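Local coordinates for protein aminotransferase, class IV (Brucella abortus, PDB 4TVI) that probably transfers the amino group of leucine, isoleucine or valine to 2-oxoglutarate, using pyridoxal 5'-phosphate as cofactor, at residues A[221-225]-A[226-230]; A[293-296]-A[297-301]. All blocks are in the same frame, centred on the assembly; numbering follows the deposited sequence.

Contact 1 of 2, residues A[221-225]-A[226-230]; sequences FMVRG and GEVFT
Arg224 NH2 sits over the centre of one face of the Phe229 ring, 3.7 Å from Phe229 CZ. This is a cation-pi contact, with Arg224 CZ 14° off the ring normal. The guanidinium stands steeply on the ring, the two planes 75° apart, so it meets Phe229 by its edge. One guanidinium face is covered by Met222 CE. The bend at chi3 (54°) turns the arginine chain back over the ring, and NH1 makes salt bridges to Glu269 and Asp266. In the plane of the Phe229 ring, at its edge, lie Arg224 O and a water. That water donates to Arg224 O and to Glu227 OE1, while Glu227 OE2 hydrogen-bonds to His258 NE2.

The segments form a beta hairpin with a two-residue type I' turn, Gly225 and Gly226 at its corners, both at positive phi. Met222-Phe229 and Arg224-Glu227 are hydrogen-bonded pairs. The hydrogen bond from Phe229 N to Met222 O is 2.7 Å, and that from Arg224 N to Glu227 O is 2.8 Å. The return bond from Glu227 N comes from above the carbonyl plane of Arg224.

Away from the turn, Thr230 lies over one face of Phe221, its OG1 above the ring centre and its CB 3.9 Å from the centroid in a CH-pi contact. Val228 CG1 meets the edge of the same ring, 3.6 Å from Phe221 CD2. Thr230 OG1 hydrogen-bonds to Val220 O.

Contact 2 of 2, residues A[293-296]-A[297-301]; sequences LDYG and LVTKR
Thr299 OG1 accepts a hydrogen bond from a water at 2.8 Å and is also hydrogen-bonded to Glu272 OE1. The same water accepts from Gly296 N at 2.9 Å, so it joins the N-cap residue to the first turn of the helix. Gly296 O in turn receives Lys300 N at 3.1 Å, with an N-H...O angle of 157°. This is the first i to i+4 bond of the helix, and Leu297 O to Arg301 N follows it.

The Lys300 chain runs extended across one face of the Tyr295 ring. Its CE lies over the ring centre in a CH-pi contact, 3.8 Å from the centroid and 13° off the normal. Lys300 CG touches Tyr295 CE1 at 3.6 Å. The ring lies back alongside the helix because CG of Tyr295 is anti to the backbone N (chi1 -172°). Thr299 CG2 meets the edge of that ring. A second water donates to Tyr295 O and is held only weakly by Lys300 NZ.

The contact marks the start of the last helix, 297-310, after strand 291-292. Glu272 OE2 hydrogen-bonds to Val298 N. Tyr295 packs on Pro284 of strand 281-288, and Thr299 touches Phe274 of strand 272-277 and Val282 of strand 281-288.

Contact 1 closes before contact 2 opens along the chain, and their centres are only about 11 Å apart. They touch through valines. Val298 CG1 of the helix start lies 3.7 Å from Val223 CG2, and the same Val298 CG1 is 3.9 Å from Val228 CG2. The first turn of helix 297-310 thus packs on the hairpin face that carries these two valines. Glu272, whose carboxylate holds the helix start, also pairs by backbone hydrogen bond with Val223, so one residue serves both contacts. The centres of both lie about 21 Å from that of the chain, on the same side of it. Lys180, which carries the cofactor, belongs to neither contact.

Contact 1 of 2, residues A[221-225]-A[226-230]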
# COMPACT_ATOMS: atom_id res chain seq x y z
N PHE A 221 -23.80 -7.08 4.79
CA PHE A 221 -24.87 -8.05 4.90
C PHE A 221 -26.15 -7.46 4.35
O PHE A 221 -26.32 -6.24 4.34
CB PHE A 221 -25.12 -8.44 6.36
CG PHE A 221 -24.09 -9.36 6.96
CD1 PHE A 221 -22.84 -8.88 7.33
CD2 PHE A 221 -24.39 -10.69 7.21
CE1 PHE A 221 -21.90 -9.72 7.91
CE2 PHE A 221 -23.46 -11.54 7.78
CZ PHE A 221 -22.21 -11.05 8.14
N MET A 222 -27.07 -8.32 3.93
CA MET A 222 -28.41 -7.87 3.60
C MET A 222 -29.45 -8.85 4.11
O MET A 222 -29.15 -10.02 4.37
CB MET A 222 -28.56 -7.68 2.09
CG MET A 222 -28.22 -8.90 1.26
SD MET A 222 -28.73 -8.72 -0.46
CE MET A 222 -30.43 -9.26 -0.36
N VAL A 223 -30.67 -8.36 4.27
CA VAL A 223 -31.78 -9.18 4.72
C VAL A 223 -32.88 -9.14 3.67
O VAL A 223 -33.23 -8.08 3.15
CB VAL A 223 -32.34 -8.69 6.06
CG1 VAL A 223 -33.43 -9.65 6.57
CG2 VAL A 223 -31.21 -8.56 7.09
N ARG A 224 -33.42 -10.30 3.35
CA ARG A 224 -34.47 -10.39 2.34
C ARG A 224 -35.39 -11.53 2.71
O ARG A 224 -34.95 -12.68 2.84
CB ARG A 224 -33.86 -10.58 0.95
CG ARG A 224 -34.85 -10.69 -0.19
CD ARG A 224 -34.10 -10.70 -1.54
NE ARG A 224 -33.09 -11.75 -1.55
CZ ARG A 224 -32.14 -11.88 -2.47
NH1 ARG A 224 -32.05 -11.02 -3.48
NH2 ARG A 224 -31.27 -12.88 -2.37
N GLY A 225 -36.66 -11.22 2.92
CA GLY A 225 -37.64 -12.22 3.28
C GLY A 225 -37.32 -12.94 4.58
O GLY A 225 -37.59 -14.13 4.71
N GLY A 226 -36.73 -12.23 5.53
CA GLY A 226 -36.42 -12.80 6.82
C GLY A 226 -35.15 -13.62 6.82
O GLY A 226 -34.74 -14.16 7.86
N GLU A 227 -34.53 -13.74 5.66
CA GLU A 227 -33.26 -14.45 5.53
C GLU A 227 -32.11 -13.47 5.40
O GLU A 227 -32.28 -12.37 4.87
CB GLU A 227 -33.28 -15.38 4.32
CG GLU A 227 -34.27 -16.53 4.41
CD GLU A 227 -34.07 -17.53 3.29
OE1 GLU A 227 -34.30 -17.17 2.12
OE2 GLU A 227 -33.67 -18.68 3.58
N VAL A 228 -30.94 -13.85 5.90
CA VAL A 228 -29.76 -13.00 5.80
C VAL A 228 -28.85 -13.51 4.68
O VAL A 228 -28.59 -14.71 4.58
CB VAL A 228 -28.98 -12.95 7.12
CG1 VAL A 228 -27.73 -12.11 6.99
CG2 VAL A 228 -29.88 -12.41 8.23
N PHE A 229 -28.39 -12.59 3.84
CA PHE A 229 -27.45 -12.90 2.77
C PHE A 229 -26.20 -12.05 2.91
O PHE A 229 -26.28 -10.87 3.25
CB PHE A 229 -28.07 -12.68 1.38
CG PHE A 229 -29.27 -13.55 1.09
CD1 PHE A 229 -30.53 -13.21 1.56
CD2 PHE A 229 -29.13 -14.71 0.33
CE1 PHE A 229 -31.63 -14.02 1.28
CE2 PHE A 229 -30.22 -15.52 0.05
CZ PHE A 229 -31.47 -15.17 0.53
N THR A 230 -25.04 -12.65 2.66
CA THR A 230 -23.77 -11.95 2.72
C THR A 230 -22.83 -12.56 1.68
O THR A 230 -22.89 -13.77 1.43
CB THR A 230 -23.16 -12.01 4.13
OG1 THR A 230 -22.02 -11.14 4.22
CG2 THR A 230 -22.73 -13.42 4.48
O HOH W 1 -35.13 -14.84 1.34

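Contact 2 of 2, residues A[293-296]-A[297-301]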
# COMPACT_ATOMS: atom_id res chain seq x y z
N LEU A 293 -33.53 3.27 3.53
CA LEU A 293 -33.84 2.03 4.23
C LEU A 293 -33.91 2.24 5.73
O LEU A 293 -33.08 2.94 6.31
CB LEU A 293 -32.79 0.96 3.92
CG LEU A 293 -32.67 0.53 2.46
CD1 LEU A 293 -31.48 -0.38 2.29
CD2 LEU A 293 -33.95 -0.15 1.99
N ASP A 294 -34.89 1.61 6.36
CA ASP A 294 -35.04 1.69 7.80
C ASP A 294 -33.95 0.90 8.49
O ASP A 294 -33.40 -0.05 7.94
CB ASP A 294 -36.40 1.15 8.25
CG ASP A 294 -37.55 2.03 7.80
OD1 ASP A 294 -37.30 3.19 7.44
OD2 ASP A 294 -38.70 1.54 7.82
N TYR A 295 -33.64 1.32 9.72
CA TYR A 295 -32.89 0.50 10.65
C TYR A 295 -33.77 -0.69 11.00
O TYR A 295 -34.69 -0.59 11.82
CB TYR A 295 -32.49 1.35 11.86
CG TYR A 295 -31.54 0.73 12.85
CD1 TYR A 295 -30.97 -0.51 12.62
CD2 TYR A 295 -31.15 1.43 13.99
CE1 TYR A 295 -30.09 -1.08 13.53
CE2 TYR A 295 -30.25 0.89 14.90
CZ TYR A 295 -29.72 -0.36 14.67
OH TYR A 295 -28.83 -0.90 15.57
N GLY A 296 -33.48 -1.83 10.37
CA GLY A 296 -34.38 -2.97 10.42
C GLY A 296 -34.31 -3.85 11.66
O GLY A 296 -33.34 -3.80 12.42
N LEU A 297 -35.35 -4.67 11.83
CA LEU A 297 -35.49 -5.56 12.98
C LEU A 297 -34.43 -6.66 13.01
O LEU A 297 -33.89 -6.98 14.07
CB LEU A 297 -36.88 -6.19 12.98
CG LEU A 297 -38.09 -5.32 13.34
CD1 LEU A 297 -39.34 -6.17 13.50
CD2 LEU A 297 -37.83 -4.55 14.61
N VAL A 298 -34.14 -7.24 11.85
CA VAL A 298 -33.17 -8.33 11.79
C VAL A 298 -31.77 -7.81 12.10
O VAL A 298 -30.99 -8.48 12.78
CB VAL A 298 -33.19 -9.03 10.41
CG1 VAL A 298 -32.13 -10.12 10.35
CG2 VAL A 298 -34.57 -9.62 10.15
N THR A 299 -31.46 -6.61 11.62
CA THR A 299 -30.20 -5.95 11.94
C THR A 299 -30.08 -5.73 13.44
O THR A 299 -29.05 -6.03 14.05
CB THR A 299 -30.06 -4.59 11.23
OG1 THR A 299 -30.13 -4.78 9.81
CG2 THR A 299 -28.74 -3.94 11.59
N LYS A 300 -31.16 -5.23 14.04
CA LYS A 300 -31.20 -4.97 15.47
C LYS A 300 -31.02 -6.27 16.26
O LYS A 300 -30.34 -6.29 17.29
CB LYS A 300 -32.51 -4.29 15.85
CG LYS A 300 -32.65 -2.87 15.31
CD LYS A 300 -33.88 -2.16 15.84
CE LYS A 300 -33.94 -0.73 15.33
NZ LYS A 300 -35.28 -0.12 15.59
N ARG A 301 -31.61 -7.35 15.76
CA ARG A 301 -31.48 -8.65 16.41
C ARG A 301 -30.04 -9.13 16.36
O ARG A 301 -29.50 -9.61 17.35
CB ARG A 301 -32.41 -9.68 15.77
CG ARG A 301 -32.44 -10.99 16.52
CD ARG A 301 -33.34 -12.00 15.83
NE ARG A 301 -33.60 -13.16 16.67
CZ ARG A 301 -34.29 -14.23 16.28
NH1 ARG A 301 -34.79 -14.28 15.05
NH2 ARG A 301 -34.47 -15.24 17.11
O HOH W 2 -36.85 -1.70 13.06
O HOH W 3 -30.83 -2.18 9.15